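PDB 4UUC: ankyrin repeat and SOCS box protein 11 from Homo sapiens, which serves as the substrate-recognition component of a cullin-5-RING E3 ubiquitin ligase, marking proteins such as BIK, DIRAS2 and RPN1 for proteasomal degradation. Local coordinates for residues 169-174 with 189-194; 201-206 with 215-220. One frame throughout, in Å; residues are numbered along the deposited sequence.

Interaction 1. Residues 169-174 with 189-194; sequences TPLHAA and YGANLK
With CG swung anti to the backbone N (chi1 -173°), Leu171 sends its CD2 methyl from the first turn of helix 170-175 to the chain at Ala191 to Leu193. CD2 lies 3.8 Å from Leu193 CG and equally near Leu193 CA and CD1, so it rests on backbone and side chain alike. The CB of Ala191 points at the helix and borders the same methyl more loosely, at 4.4 Å from Leu171 CD2. No direct hydrogen bond joins the segments; a water does, giving a hydrogen bond to Asn192 O (2.6 Å) and lying 2.8 Å from Thr169 OG1. Thr169 is the N-cap residue of the helix, its OG1 accepting from His172 N at 3.2 Å. In return Thr169 N donates to His172 ND1 close to the ring plane, which completes a capping box and helps set the rotation of the imidazole. Thr169 to His172 spell the TPLH signature of ankyrin repeats, here in ANK 6. In the opposing loop, which leaves helix 180-188 through a Schellman motif, Asn192 OD1 accepts from Lys194 N (2.9 Å), an Asx turn. The contact thus ties the start of the repeat's first helix to the chain leaving its second: Leu171 also touches Leu186 of helix 180-188, and Pro170 packs on Leu139 and Cys143 of helix 138-144.

Interaction 2. Residues 201-206 with 215-220; sequences KSALDL and QALLLR
Ala203 and Leu204, at the start of the short helix 203-206, face Leu217 and Leu218 of helix 212-220, with the backbones nearest at Leu204 and Leu217, whose CA atoms are 6.0 Å apart. Helices 203-206 and 212-220 form a helix pair at the C-terminal end of the ankyrin repeat stack. Leu204, its CG anti to the backbone N (chi1 -175°), reaches over with both methyls: CD1 sits 3.8 Å from Leu217 CB and also meets Leu218 CG, while CD2 comes to 3.8 Å from Leu218 CD2. Leu218 lies roughly perpendicular to Leu204, while Leu217 runs alongside it, pointing the other way. Leu217 lays CD1 against the Ala203 carbonyl, 3.7 Å from Ala203 O, and its CD2 lies 4.2 Å from Ala203 CB. No hydrogen bond crosses the contact. Leu217 also packs on Ile183, and Ala203 on Leu171 and Ala175, so the pair packs on the helices of ANK 6. A capping box starts helix 203-206: Asp205 N donates to Ser202 OG (3.2 Å), and Ser202 N donates from above the carboxylate plane to Asp205 OD2 (3.0 Å), which also forms a salt bridge with Arg196 NH1.

Overall arrangement
Both segments of interaction 1 precede the whole of interaction 2 along the chain; their centres are about 9 Å apart, and both lie toward the C-terminal end of the ankyrin repeat domain. Interaction 1 belongs to ANK 6, with helices 170-175 and 180-188; interaction 2 joins helices 203-206 and 212-220, stacked on that repeat. They touch directly: Leu171 CD2 lies 3.7 Å from Ala203 CB, and the His172 ring borders Leu206 and gives a weak hydrogen bond from NE2 to Lys201 O. Leu171 thus bridges interaction 1 to Ala203 of interaction 2, and the apolar core of the solenoid continues through it into its last helix pair.

Interaction 1. Residues 169-174 with 189-194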
loop_
_atom_site.group_PDB
_atom_site.type_symbol
_atom_site.label_atom_id
_atom_site.label_comp_id
_atom_site.label_asym_id
_atom_site.label_seq_id
_atom_site.Cartn_x
_atom_site.Cartn_y
_atom_site.Cartn_z
ATOM N N THR A 169 -16.796 -6.529 -4.445
ATOM C CA THR A 169 -16.439 -6.663 -3.040
ATOM C C THR A 169 -15.083 -7.364 -2.917
ATOM O O THR A 169 -14.610 -7.972 -3.874
ATOM C CB THR A 169 -17.501 -7.459 -2.245
ATOM O OG1 THR A 169 -17.424 -8.849 -2.585
ATOM C CG2 THR A 169 -18.911 -6.941 -2.531
ATOM N N PRO A 170 -14.446 -7.267 -1.738
ATOM C CA PRO A 170 -13.216 -8.025 -1.484
ATOM C C PRO A 170 -13.382 -9.518 -1.748
ATOM O O PRO A 170 -12.432 -10.168 -2.191
ATOM C CB PRO A 170 -12.942 -7.747 -0.006
ATOM C CG PRO A 170 -13.522 -6.399 0.219
ATOM C CD PRO A 170 -14.772 -6.371 -0.616
ATOM N N LEU A 171 -14.572 -10.054 -1.492
ATOM C CA LEU A 171 -14.828 -11.468 -1.740
ATOM C C LEU A 171 -14.816 -11.768 -3.242
ATOM O O LEU A 171 -14.326 -12.814 -3.660
ATOM C CB LEU A 171 -16.163 -11.897 -1.126
ATOM C CG LEU A 171 -16.463 -13.398 -1.170
ATOM C CD1 LEU A 171 -15.553 -14.176 -0.216
ATOM C CD2 LEU A 171 -17.921 -13.663 -0.853
ATOM N N HIS A 172 -15.353 -10.855 -4.051
ATOM C CA HIS A 172 -15.294 -11.014 -5.503
ATOM C C HIS A 172 -13.848 -11.070 -5.971
ATOM O O HIS A 172 -13.487 -11.908 -6.795
ATOM C CB HIS A 172 -16.021 -9.874 -6.225
ATOM C CG HIS A 172 -17.513 -9.981 -6.186
ATOM N ND1 HIS A 172 -18.301 -9.129 -5.443
ATOM C CD2 HIS A 172 -18.363 -10.835 -6.804
ATOM C CE1 HIS A 172 -19.570 -9.457 -5.597
ATOM N NE2 HIS A 172 -19.635 -10.490 -6.417
ATOM N N ALA A 173 -13.024 -10.171 -5.439
ATOM C CA ALA A 173 -11.605 -10.144 -5.769
ATOM C C ALA A 173 -10.933 -11.449 -5.355
ATOM O O ALA A 173 -10.160 -12.023 -6.116
ATOM C CB ALA A 173 -10.924 -8.974 -5.099
ATOM N N ALA A 174 -11.244 -11.915 -4.150
ATOM C CA ALA A 174 -10.654 -13.144 -3.632
ATOM C C ALA A 174 -11.060 -14.355 -4.475
ATOM O O ALA A 174 -10.273 -15.288 -4.651
ATOM C CB ALA A 174 -11.058 -13.352 -2.173
ATOM N N TYR A 189 -15.880 -13.068 8.822
ATOM C CA TYR A 189 -16.116 -11.686 9.225
ATOM C C TYR A 189 -17.354 -11.084 8.556
ATOM O O TYR A 189 -17.535 -9.866 8.541
ATOM C CB TYR A 189 -14.880 -10.833 8.926
ATOM C CG TYR A 189 -13.876 -10.837 10.050
ATOM C CD1 TYR A 189 -12.898 -11.816 10.133
ATOM C CD2 TYR A 189 -13.916 -9.865 11.041
ATOM C CE1 TYR A 189 -11.982 -11.826 11.164
ATOM C CE2 TYR A 189 -13.004 -9.867 12.078
ATOM C CZ TYR A 189 -12.041 -10.846 12.135
ATOM O OH TYR A 189 -11.134 -10.846 13.165
ATOM N N GLY A 190 -18.206 -11.946 8.009
ATOM C CA GLY A 190 -19.546 -11.553 7.609
ATOM C C GLY A 190 -19.734 -11.136 6.163
ATOM O O GLY A 190 -20.703 -10.445 5.842
ATOM N N ALA A 191 -18.828 -11.551 5.284
ATOM C CA ALA A 191 -18.958 -11.227 3.870
ATOM C C ALA A 191 -20.259 -11.787 3.307
ATOM O O ALA A 191 -20.679 -12.890 3.661
ATOM C CB ALA A 191 -17.777 -11.760 3.091
ATOM N N ASN A 192 -20.898 -11.009 2.441
ATOM C CA ASN A 192 -22.121 -11.431 1.769
ATOM C C ASN A 192 -21.793 -12.283 0.547
ATOM O O ASN A 192 -21.343 -11.767 -0.475
ATOM C CB ASN A 192 -22.945 -10.204 1.363
ATOM C CG ASN A 192 -24.326 -10.567 0.846
ATOM O OD1 ASN A 192 -24.506 -11.568 0.154
ATOM N ND2 ASN A 192 -25.309 -9.743 1.180
ATOM N N LEU A 193 -22.024 -13.588 0.649
ATOM C CA LEU A 193 -21.630 -14.511 -0.414
ATOM C C LEU A 193 -22.571 -14.488 -1.613
ATOM O O LEU A 193 -22.249 -15.041 -2.664
ATOM C CB LEU A 193 -21.540 -15.943 0.132
ATOM C CG LEU A 193 -20.157 -16.381 0.630
ATOM C CD1 LEU A 193 -19.762 -15.619 1.888
ATOM C CD2 LEU A 193 -20.106 -17.885 0.872
ATOM N N LYS A 194 -23.726 -13.847 -1.466
ATOM C CA LYS A 194 -24.748 -13.887 -2.509
ATOM C C LYS A 194 -24.727 -12.662 -3.429
ATOM O O LYS A 194 -25.098 -12.763 -4.600
ATOM C CB LYS A 194 -26.133 -14.032 -1.870
ATOM C CG LYS A 194 -26.319 -15.324 -1.073
ATOM C CD LYS A 194 -26.384 -16.551 -1.975
ATOM C CE LYS A 194 -26.414 -17.848 -1.170
ATOM N NZ LYS A 194 -27.667 -18.023 -0.381
HETATM O O HOH W 1 -19.691 -10.277 -1.729
#

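Interaction 2. Residues 201-206 with 215-220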
loop_
_atom_site.group_PDB
_atom_site.type_symbol
_atom_site.label_atom_id
_atom_site.label_comp_id
_atom_site.label_asym_id
_atom_site.label_seq_id
_atom_site.Cartn_x
_atom_site.Cartn_y
_atom_site.Cartn_z
ATOM N N LYS A 201 -22.195 -10.832 -11.436
ATOM C CA LYS A 201 -21.594 -12.083 -10.958
ATOM C C LYS A 201 -21.498 -12.141 -9.436
ATOM O O LYS A 201 -21.121 -11.162 -8.791
ATOM C CB LYS A 201 -20.190 -12.260 -11.546
ATOM C CG LYS A 201 -20.116 -12.207 -13.067
ATOM C CD LYS A 201 -20.762 -13.422 -13.712
ATOM C CE LYS A 201 -20.563 -13.415 -15.225
ATOM N NZ LYS A 201 -21.210 -14.585 -15.881
ATOM N N SER A 202 -21.834 -13.294 -8.867
ATOM C CA SER A 202 -21.534 -13.573 -7.469
ATOM C C SER A 202 -20.088 -14.048 -7.350
ATOM O O SER A 202 -19.456 -14.388 -8.352
ATOM C CB SER A 202 -22.473 -14.639 -6.915
ATOM O OG SER A 202 -22.195 -15.888 -7.524
ATOM N N ALA A 203 -19.566 -14.079 -6.129
ATOM C CA ALA A 203 -18.217 -14.584 -5.906
ATOM C C ALA A 203 -18.096 -16.014 -6.436
ATOM O O ALA A 203 -17.129 -16.351 -7.116
ATOM C CB ALA A 203 -17.859 -14.524 -4.432
ATOM N N LEU A 204 -19.097 -16.843 -6.152
ATOM C CA LEU A 204 -19.091 -18.221 -6.630
ATOM C C LEU A 204 -19.019 -18.279 -8.160
ATOM O O LEU A 204 -18.290 -19.099 -8.717
ATOM C CB LEU A 204 -20.328 -18.968 -6.128
ATOM C CG LEU A 204 -20.407 -20.461 -6.462
ATOM C CD1 LEU A 204 -19.234 -21.237 -5.861
ATOM C CD2 LEU A 204 -21.728 -21.032 -5.973
ATOM N N ASP A 205 -19.756 -17.398 -8.837
ATOM C CA ASP A 205 -19.717 -17.337 -10.299
ATOM C C ASP A 205 -18.302 -17.080 -10.818
ATOM O O ASP A 205 -17.919 -17.573 -11.883
ATOM C CB ASP A 205 -20.643 -16.234 -10.836
ATOM C CG ASP A 205 -22.116 -16.517 -10.599
ATOM O OD1 ASP A 205 -22.508 -17.697 -10.485
ATOM O OD2 ASP A 205 -22.893 -15.536 -10.544
ATOM N N LEU A 206 -17.535 -16.288 -10.074
ATOM C CA LEU A 206 -16.201 -15.880 -10.509
ATOM C C LEU A 206 -15.140 -16.947 -10.276
ATOM O O LEU A 206 -14.106 -16.948 -10.942
ATOM C CB LEU A 206 -15.781 -14.595 -9.792
ATOM C CG LEU A 206 -16.589 -13.342 -10.135
ATOM C CD1 LEU A 206 -16.213 -12.210 -9.197
ATOM C CD2 LEU A 206 -16.367 -12.932 -11.585
ATOM N N GLN A 215 -14.520 -24.518 -4.120
ATOM C CA GLN A 215 -14.950 -25.462 -3.091
ATOM C C GLN A 215 -15.250 -24.724 -1.795
ATOM O O GLN A 215 -16.255 -24.991 -1.138
ATOM C CB GLN A 215 -13.881 -26.532 -2.851
ATOM C CG GLN A 215 -14.304 -27.622 -1.868
ATOM C CD GLN A 215 -13.130 -28.435 -1.340
ATOM O OE1 GLN A 215 -11.986 -28.240 -1.751
ATOM N NE2 GLN A 215 -13.412 -29.350 -0.419
ATOM N N ALA A 216 -14.369 -23.798 -1.428
ATOM C CA ALA A 216 -14.527 -23.030 -0.198
ATOM C C ALA A 216 -15.831 -22.239 -0.217
ATOM O O ALA A 216 -16.579 -22.231 0.759
ATOM C CB ALA A 216 -13.343 -22.096 0.003
ATOM N N LEU A 217 -16.104 -21.585 -1.339
ATOM C CA LEU A 217 -17.317 -20.792 -1.480
ATOM C C LEU A 217 -18.565 -21.671 -1.412
ATOM O O LEU A 217 -19.571 -21.291 -0.811
ATOM C CB LEU A 217 -17.279 -20.011 -2.796
ATOM C CG LEU A 217 -16.283 -18.848 -2.797
ATOM C CD1 LEU A 217 -16.015 -18.346 -4.214
ATOM C CD2 LEU A 217 -16.790 -17.712 -1.921
ATOM N N LEU A 218 -18.492 -22.848 -2.021
ATOM C CA LEU A 218 -19.610 -23.786 -1.995
ATOM C C LEU A 218 -19.885 -24.274 -0.574
ATOM O O LEU A 218 -21.040 -24.440 -0.181
ATOM C CB LEU A 218 -19.332 -24.979 -2.912
ATOM C CG LEU A 218 -19.481 -24.738 -4.414
ATOM C CD1 LEU A 218 -18.850 -25.868 -5.202
ATOM C CD2 LEU A 218 -20.948 -24.582 -4.783
ATOM N N LEU A 219 -18.823 -24.493 0.194
ATOM C CA LEU A 219 -18.953 -25.016 1.557
ATOM C C LEU A 219 -19.517 -23.990 2.542
ATOM O O LEU A 219 -20.121 -24.359 3.549
ATOM C CB LEU A 219 -17.597 -25.512 2.065
ATOM C CG LEU A 219 -17.069 -26.810 1.451
ATOM C CD1 LEU A 219 -15.609 -27.014 1.829
ATOM C CD2 LEU A 219 -17.912 -27.999 1.886
ATOM N N ARG A 220 -19.324 -22.706 2.247
ATOM C CA ARG A 220 -19.723 -21.628 3.153
ATOM C C ARG A 220 -21.057 -20.989 2.771
ATOM O O ARG A 220 -21.674 -20.295 3.580
ATOM C CB ARG A 220 -18.650 -20.538 3.192
ATOM C CG ARG A 220 -17.275 -20.986 3.685
ATOM C CD ARG A 220 -17.319 -21.611 5.070
ATOM N NE ARG A 220 -17.796 -20.693 6.103
ATOM C CZ ARG A 220 -17.017 -19.927 6.862
ATOM N NH1 ARG A 220 -15.698 -19.940 6.718
ATOM N NH2 ARG A 220 -17.563 -19.137 7.776
#